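Local coordinates for p-47 protein (Clostridium botulinum E1 str. 'BoNT E Beluga', PDB 5WIX), which is of unknown function but folds like bactericidal/permeability-increasing protein, with TULIP-type domains that in relatives bind lipids, at residues Gly318-Thr323 and Ser330-Glu335; Phe340-Lys345 and Thr418-Asn423; Asp401-Ile406 and Phe426-Asn431. All coordinates share one frame; numbering follows the deposited sequence.

Contact 1 (Gly318-Thr323 and Ser330-Glu335); sequences GIVKLT and SKLNME
Gly-318 and Leu-332 face each other as an antiparallel hydrogen-bonded pair, as do Val-320 and Ser-330, and four backbone bonds zip the two strands together. Leu-332 N reaches Gly-318 O at 2.6 Å, and Gly-318 N returns a bond to Leu-332 O at 3.0 Å. The second ring is longer: Val-320 N to Ser-330 O and Ser-330 N to Val-320 O both measure 3.2 Å. Between the rings lies the non-hydrogen-bonded pair Ile-319 and Lys-331, where a CA-H...O contact runs from Ile-319 CA to Ser-330 O.

The apolar contacts divide between the two faces of the sheet. On one, Val-320 CG1 meets Leu-332 CD1 at 3.7 Å, the two side chains crossing each other at a slant; with chi1 of 45°, CG1 sits between the backbone N and carbonyl carbon, where it also approaches Ser-330 CB. Helix 370-390 covers this face and accepts a hydrogen bond from Ser-330 OG at Ala-376 O. On the other face, Ile-319 CG2 rests 3.6 Å from Lys-331 CA while the lysine chain extends beyond CG. Main-chain bonding thus holds the hairpin together, while its side chains turn Val-320, Leu-332 and the hydrogen-bonded Ser-330 toward the helix and carry a charged lysine on the other face.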
# COMPACT_ATOMS: atom_id res chain seq x y z
N GLY A 318 -32.93 7.78 -12.23
CA GLY A 318 -33.05 8.41 -13.53
C GLY A 318 -34.32 7.95 -14.22
O GLY A 318 -35.20 7.36 -13.60
N ILE A 319 -34.41 8.22 -15.52
CA ILE A 319 -35.63 7.93 -16.27
C ILE A 319 -35.34 7.30 -17.62
O ILE A 319 -34.19 7.24 -18.06
CB ILE A 319 -36.44 9.20 -16.50
CG1 ILE A 319 -35.50 10.37 -16.82
CG2 ILE A 319 -37.29 9.53 -15.27
CD1 ILE A 319 -35.27 10.59 -18.28
N VAL A 320 -36.39 6.82 -18.27
CA VAL A 320 -36.30 6.34 -19.64
C VAL A 320 -37.51 6.80 -20.44
O VAL A 320 -38.65 6.46 -20.13
CB VAL A 320 -36.18 4.80 -19.69
CG1 VAL A 320 -37.17 4.15 -18.75
CG2 VAL A 320 -36.39 4.32 -21.11
N LYS A 321 -37.27 7.61 -21.48
CA LYS A 321 -38.39 8.11 -22.29
C LYS A 321 -38.87 7.06 -23.30
O LYS A 321 -38.08 6.27 -23.83
CB LYS A 321 -38.01 9.41 -23.00
CG LYS A 321 -37.77 10.58 -22.02
CD LYS A 321 -37.03 11.77 -22.65
CE LYS A 321 -37.03 12.96 -21.69
NZ LYS A 321 -38.40 13.55 -21.51
N LEU A 322 -40.18 7.05 -23.54
CA LEU A 322 -40.78 6.14 -24.51
C LEU A 322 -40.65 6.66 -25.94
O LEU A 322 -41.24 7.69 -26.28
CB LEU A 322 -42.25 5.93 -24.20
CG LEU A 322 -42.51 4.98 -23.04
CD1 LEU A 322 -44.01 4.78 -22.89
CD2 LEU A 322 -41.82 3.69 -23.37
N THR A 323 -39.89 5.95 -26.76
CA THR A 323 -39.62 6.41 -28.12
C THR A 323 -40.94 6.45 -28.91
O THR A 323 -41.60 5.42 -29.06
CB THR A 323 -38.57 5.50 -28.81
OG1 THR A 323 -38.90 4.12 -28.57
CG2 THR A 323 -37.18 5.76 -28.23
N SER A 330 -40.73 6.73 -17.75
CA SER A 330 -40.80 5.87 -16.58
C SER A 330 -39.68 6.23 -15.60
O SER A 330 -38.50 6.17 -15.97
CB SER A 330 -40.70 4.40 -17.01
OG SER A 330 -41.26 3.53 -16.05
N LYS A 331 -40.04 6.61 -14.37
CA LYS A 331 -39.02 6.97 -13.39
C LYS A 331 -38.39 5.70 -12.77
O LYS A 331 -39.09 4.77 -12.36
CB LYS A 331 -39.58 7.90 -12.30
CG LYS A 331 -40.65 7.31 -11.41
CD LYS A 331 -41.28 8.40 -10.53
CE LYS A 331 -42.39 7.85 -9.62
NZ LYS A 331 -43.11 8.93 -8.88
N LEU A 332 -37.05 5.68 -12.76
CA LEU A 332 -36.27 4.51 -12.37
C LEU A 332 -35.45 4.74 -11.08
O LEU A 332 -34.62 5.65 -11.02
CB LEU A 332 -35.33 4.14 -13.52
CG LEU A 332 -35.94 3.90 -14.90
CD1 LEU A 332 -34.86 3.54 -15.93
CD2 LEU A 332 -36.97 2.79 -14.81
N ASN A 333 -35.67 3.91 -10.06
CA ASN A 333 -34.86 3.95 -8.83
C ASN A 333 -34.29 2.58 -8.45
O ASN A 333 -35.03 1.61 -8.34
CB ASN A 333 -35.68 4.47 -7.65
CG ASN A 333 -36.09 5.93 -7.80
OD1 ASN A 333 -35.53 6.81 -7.14
ND2 ASN A 333 -37.07 6.19 -8.67
N MET A 334 -32.97 2.51 -8.24
CA MET A 334 -32.35 1.27 -7.77
C MET A 334 -31.42 1.46 -6.57
O MET A 334 -30.70 2.45 -6.48
CB MET A 334 -31.57 0.60 -8.90
CG MET A 334 -31.05 -0.78 -8.55
SD MET A 334 -30.47 -1.70 -9.98
CE MET A 334 -29.02 -0.72 -10.33
N GLU A 335 -31.45 0.50 -5.64
CA GLU A 335 -30.36 0.32 -4.68
C GLU A 335 -29.83 -1.10 -4.83
O GLU A 335 -30.61 -2.06 -4.83
CB GLU A 335 -30.78 0.58 -3.24
CG GLU A 335 -29.61 0.46 -2.25
CD GLU A 335 -30.00 0.55 -0.77
OE1 GLU A 335 -29.38 1.34 -0.03
OE2 GLU A 335 -30.92 -0.19 -0.35

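Contact 2 (Phe340-Lys345 and Thr418-Asn423); sequences FIYDNK and TNIILN
Phe-340 lays its ring against Leu-422, and Tyr-342 does the same with Ile-420, in a side-chain contact between two antiparallel strands whose segment axes come within 7.8 Å of each other. The CB of Phe-340 points toward 418-423, and CG stands anti to the backbone N (chi1 171°). Leu-422 CB lies over one face, 3.7 Å from the ring centroid and offset toward the rim, a CH-pi contact. The same leucine brings CD2 to 3.5 Å from Phe-340 CB. At the edge, near the ring plane, Ile-420 CG2 meets Phe-340 CZ at 3.7 Å.

Tyr-342 repeats the arrangement two residues further along, on the same side of the strand, again with CG anti to N (chi1 177°). Ile-420 CB sits over its ring, 3.9 Å from the centroid, and CG1 of that isoleucine closes on Tyr-342 CE1 at 3.5 Å. Ile-420 is therefore shared, its CG2 branch serving the phenylalanine and its CB and CG1 the tyrosine. Asn-419 OD1 approaches Tyr-342 CE2 obliquely at 3.4 Å. Beyond the tyrosine, Asp-343 OD1 accepts from Lys-345 N, an Asx turn just where the strand gives way to a loop, and Asn-344 reaches toward Thr-418.

Val-349 of strand 348-363 touches both Phe-340 and Ile-420, while strand 426-432 pairs with 414-422, and Thr-418 and Asn-419 form a classic beta bulge opposite its Gln-429.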
# COMPACT_ATOMS: atom_id res chain seq x y z
N PHE A 340 -17.01 -7.56 -3.02
CA PHE A 340 -15.65 -7.92 -3.40
C PHE A 340 -15.49 -9.43 -3.38
O PHE A 340 -16.08 -10.11 -2.56
CB PHE A 340 -14.65 -7.27 -2.45
CG PHE A 340 -13.23 -7.75 -2.61
CD1 PHE A 340 -12.38 -7.14 -3.52
CD2 PHE A 340 -12.74 -8.78 -1.83
CE1 PHE A 340 -11.07 -7.57 -3.66
CE2 PHE A 340 -11.43 -9.21 -1.96
CZ PHE A 340 -10.60 -8.61 -2.87
N ILE A 341 -14.67 -9.94 -4.30
CA ILE A 341 -14.51 -11.38 -4.49
C ILE A 341 -13.09 -11.63 -4.95
O ILE A 341 -12.63 -11.06 -5.94
CB ILE A 341 -15.49 -11.95 -5.55
CG1 ILE A 341 -16.85 -12.22 -4.93
CG2 ILE A 341 -14.93 -13.24 -6.19
CD1 ILE A 341 -16.78 -13.23 -3.84
N TYR A 342 -12.37 -12.48 -4.24
CA TYR A 342 -11.01 -12.72 -4.67
C TYR A 342 -10.77 -14.17 -5.02
O TYR A 342 -11.18 -15.08 -4.30
CB TYR A 342 -10.03 -12.25 -3.63
CG TYR A 342 -8.60 -12.54 -4.01
CD1 TYR A 342 -7.99 -11.86 -5.07
CD2 TYR A 342 -7.86 -13.49 -3.33
CE1 TYR A 342 -6.68 -12.13 -5.42
CE2 TYR A 342 -6.56 -13.77 -3.67
CZ TYR A 342 -5.97 -13.09 -4.71
OH TYR A 342 -4.67 -13.37 -5.04
N ASP A 343 -10.13 -14.37 -6.16
CA ASP A 343 -9.85 -15.70 -6.63
C ASP A 343 -8.37 -15.92 -6.44
O ASP A 343 -7.56 -15.33 -7.15
CB ASP A 343 -10.28 -15.86 -8.09
CG ASP A 343 -9.70 -17.10 -8.74
OD1 ASP A 343 -9.49 -18.11 -8.05
OD2 ASP A 343 -9.47 -17.06 -9.97
N ASN A 344 -7.99 -16.74 -5.46
CA ASN A 344 -6.58 -16.86 -5.15
C ASN A 344 -5.82 -17.63 -6.22
O ASN A 344 -4.62 -17.47 -6.36
CB ASN A 344 -6.38 -17.51 -3.78
CG ASN A 344 -5.01 -17.18 -3.17
OD1 ASN A 344 -4.52 -16.05 -3.26
ND2 ASN A 344 -4.38 -18.19 -2.55
N LYS A 345 -6.52 -18.45 -7.00
CA LYS A 345 -5.86 -19.25 -8.04
C LYS A 345 -5.38 -18.42 -9.24
O LYS A 345 -4.28 -18.64 -9.75
CB LYS A 345 -6.79 -20.37 -8.52
CG LYS A 345 -6.16 -21.30 -9.54
CD LYS A 345 -6.94 -22.60 -9.67
CE LYS A 345 -6.32 -23.55 -10.70
NZ LYS A 345 -6.43 -23.02 -12.10
N THR A 418 0.00 -13.41 -2.57
CA THR A 418 -0.61 -14.45 -1.74
C THR A 418 -2.05 -14.18 -1.34
O THR A 418 -2.82 -15.11 -1.12
CB THR A 418 0.20 -14.66 -0.49
OG1 THR A 418 0.32 -13.41 0.21
CG2 THR A 418 1.57 -15.18 -0.86
N ASN A 419 -2.41 -12.90 -1.24
CA ASN A 419 -3.80 -12.55 -0.98
C ASN A 419 -4.09 -11.09 -1.27
O ASN A 419 -3.20 -10.24 -1.27
CB ASN A 419 -4.19 -12.87 0.46
CG ASN A 419 -5.68 -13.11 0.62
OD1 ASN A 419 -6.35 -13.56 -0.31
ND2 ASN A 419 -6.22 -12.81 1.81
N ILE A 420 -5.36 -10.82 -1.53
CA ILE A 420 -5.85 -9.47 -1.73
C ILE A 420 -7.05 -9.28 -0.80
O ILE A 420 -7.93 -10.16 -0.70
CB ILE A 420 -6.23 -9.25 -3.21
CG1 ILE A 420 -4.95 -9.39 -4.06
CG2 ILE A 420 -6.97 -7.92 -3.40
CD1 ILE A 420 -5.00 -8.83 -5.45
N ILE A 421 -7.06 -8.17 -0.06
CA ILE A 421 -8.16 -7.97 0.85
C ILE A 421 -8.72 -6.59 0.72
O ILE A 421 -8.00 -5.60 0.69
CB ILE A 421 -7.77 -8.18 2.34
CG1 ILE A 421 -7.23 -9.59 2.59
CG2 ILE A 421 -8.97 -7.95 3.24
CD1 ILE A 421 -5.72 -9.70 2.57
N LEU A 422 -10.04 -6.54 0.65
CA LEU A 422 -10.73 -5.27 0.65
C LEU A 422 -11.51 -5.20 1.93
O LEU A 422 -12.62 -5.72 2.01
CB LEU A 422 -11.67 -5.16 -0.55
CG LEU A 422 -12.46 -3.85 -0.64
CD1 LEU A 422 -11.53 -2.71 -1.02
CD2 LEU A 422 -13.59 -4.00 -1.65
N ASN A 423 -10.91 -4.60 2.94
CA ASN A 423 -11.60 -4.31 4.18
C ASN A 423 -11.40 -2.83 4.47
O ASN A 423 -10.58 -2.46 5.30
CB ASN A 423 -11.08 -5.19 5.31
CG ASN A 423 -11.78 -4.94 6.63
OD1 ASN A 423 -12.95 -4.55 6.67
ND2 ASN A 423 -11.07 -5.17 7.73

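Contact 3 (Asp401-Ile406 and Phe426-Asn431); sequences DIINDI and FCIQGN
Ile-402 and Ile-403, adjacent residues of helix 399-403, both pack on Ile-428, each through a different branch. Ile-402 offers its shorter branch: CG2 stands anti to the backbone N, with CG1 beside that N (chi1 -82°), and CG2 touches Ile-428 CD1 at 3.7 Å. These two side chains cross at about a right angle. Ile-403 uses its longer branch instead. Its CG1 is anti to the backbone N (chi1 -165°) and CD1 is anti in turn (chi2 162°), an extended chain whose terminal methyl comes 3.9 Å from Ile-428 CG2. Here the side chains slide past each other in opposite directions.

The same Ile-403 CD1 lies 3.9 Å from Ile-428 O and 4.3 Å from Gly-430 N, thus packing on backbone as well as side chain. Ile-428 serves both helix residues by dividing its branches, CD1 for Ile-402 and CG2 for Ile-403. Ile-403 also touches Leu-236 and Ile-414 on the two strands flanking 426-432. On the side of the strand away from the helix, Gln-429 NE2 bonds to Ile-227 O and Ser-229 OG. The arrangement is a short helix packed through aliphatic side chains on an antiparallel six-stranded sheet, in a protein of the BPI-like TULIP fold.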
# COMPACT_ATOMS: atom_id res chain seq x y z
N ASP A 401 2.13 -6.39 -10.78
CA ASP A 401 2.78 -5.19 -11.28
C ASP A 401 2.69 -4.08 -10.23
O ASP A 401 3.65 -3.34 -10.01
CB ASP A 401 2.16 -4.73 -12.61
CG ASP A 401 2.77 -5.43 -13.82
OD1 ASP A 401 3.64 -6.30 -13.64
OD2 ASP A 401 2.37 -5.09 -14.96
N ILE A 402 1.53 -4.01 -9.57
CA ILE A 402 1.25 -2.96 -8.60
C ILE A 402 2.10 -3.08 -7.34
O ILE A 402 2.64 -2.09 -6.86
CB ILE A 402 -0.23 -2.94 -8.19
CG1 ILE A 402 -1.06 -2.17 -9.23
CG2 ILE A 402 -0.41 -2.29 -6.80
CD1 ILE A 402 -2.58 -2.28 -9.02
N ILE A 403 2.21 -4.28 -6.79
CA ILE A 403 2.95 -4.39 -5.55
C ILE A 403 4.42 -4.07 -5.87
O ILE A 403 5.06 -3.32 -5.13
CB ILE A 403 2.77 -5.77 -4.86
CG1 ILE A 403 3.25 -5.70 -3.41
CG2 ILE A 403 3.46 -6.90 -5.63
CD1 ILE A 403 2.72 -6.83 -2.55
N ASN A 404 4.91 -4.54 -7.02
CA ASN A 404 6.29 -4.31 -7.42
C ASN A 404 6.60 -2.92 -8.00
O ASN A 404 7.73 -2.63 -8.38
CB ASN A 404 6.70 -5.37 -8.45
CG ASN A 404 7.01 -6.72 -7.82
OD1 ASN A 404 7.60 -6.78 -6.74
ND2 ASN A 404 6.61 -7.80 -8.49
N ASP A 405 5.60 -2.04 -8.05
CA ASP A 405 5.71 -0.80 -8.82
C ASP A 405 6.55 0.26 -8.11
O ASP A 405 7.52 0.78 -8.67
CB ASP A 405 4.31 -0.23 -9.12
CG ASP A 405 4.33 0.92 -10.12
OD1 ASP A 405 4.58 0.66 -11.32
OD2 ASP A 405 4.07 2.07 -9.72
N ILE A 406 6.17 0.57 -6.88
CA ILE A 406 6.88 1.61 -6.15
C ILE A 406 8.01 1.07 -5.25
O ILE A 406 9.19 1.34 -5.49
CB ILE A 406 5.90 2.44 -5.33
CG1 ILE A 406 4.81 2.96 -6.26
CG2 ILE A 406 6.61 3.59 -4.69
CD1 ILE A 406 5.37 3.77 -7.39
N PHE A 426 -7.40 -1.30 0.76
CA PHE A 426 -7.22 -2.30 -0.29
C PHE A 426 -5.83 -2.81 -0.12
O PHE A 426 -4.87 -2.03 -0.22
CB PHE A 426 -7.44 -1.71 -1.71
CG PHE A 426 -7.26 -2.72 -2.82
CD1 PHE A 426 -8.33 -3.50 -3.25
CD2 PHE A 426 -6.03 -2.89 -3.45
CE1 PHE A 426 -8.17 -4.43 -4.27
CE2 PHE A 426 -5.87 -3.82 -4.48
CZ PHE A 426 -6.94 -4.58 -4.89
N CYS A 427 -5.71 -4.09 0.20
CA CYS A 427 -4.46 -4.66 0.65
C CYS A 427 -4.02 -5.79 -0.24
O CYS A 427 -4.77 -6.74 -0.50
CB CYS A 427 -4.58 -5.17 2.09
SG CYS A 427 -3.08 -6.02 2.72
N ILE A 428 -2.78 -5.68 -0.70
CA ILE A 428 -2.16 -6.71 -1.53
C ILE A 428 -1.00 -7.32 -0.72
O ILE A 428 -0.28 -6.57 -0.08
CB ILE A 428 -1.66 -6.14 -2.87
CG1 ILE A 428 -2.82 -5.50 -3.63
CG2 ILE A 428 -1.02 -7.22 -3.70
CD1 ILE A 428 -2.42 -4.68 -4.89
N GLN A 429 -0.84 -8.64 -0.78
CA GLN A 429 0.17 -9.38 -0.03
C GLN A 429 0.88 -10.42 -0.90
O GLN A 429 0.25 -11.03 -1.77
CB GLN A 429 -0.45 -10.12 1.17
CG GLN A 429 -1.02 -9.24 2.28
CD GLN A 429 -1.74 -10.06 3.34
OE1 GLN A 429 -2.14 -11.22 3.11
NE2 GLN A 429 -1.92 -9.46 4.52
N GLY A 430 2.16 -10.66 -0.63
CA GLY A 430 2.92 -11.60 -1.44
C GLY A 430 4.22 -12.08 -0.83
O GLY A 430 4.59 -11.67 0.26
N ASN A 431 4.90 -12.97 -1.56
CA ASN A 431 6.22 -13.50 -1.19
C ASN A 431 7.28 -13.21 -2.27
O ASN A 431 7.06 -13.50 -3.44
CB ASN A 431 6.18 -15.02 -0.95
CG ASN A 431 5.11 -15.45 0.05
OD1 ASN A 431 4.75 -14.70 0.95
ND2 ASN A 431 4.62 -16.68 -0.11

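The three contacts lie along an elongated molecule. Strand 328-343 serves two of them: 330-335 pairs within the hairpin of contact 1, and 340-345 meets strand 414-422 in contact 2, the two centres about 35 Å apart. Contact 2 brings that sheet against the six-stranded one, to which contact 3 adds a helix. Contacts 2 and 3 have centres about 12 Å apart and touch directly: strands 414-422 and 426-432 are neighbours, with a probable hydrogen bond from Ile-421 N to Cys-427 O at 2.7 Å. Contacts 1 and 3 stand about 41 Å apart, centre to centre, with nearest atoms about 22 Å apart and no touch.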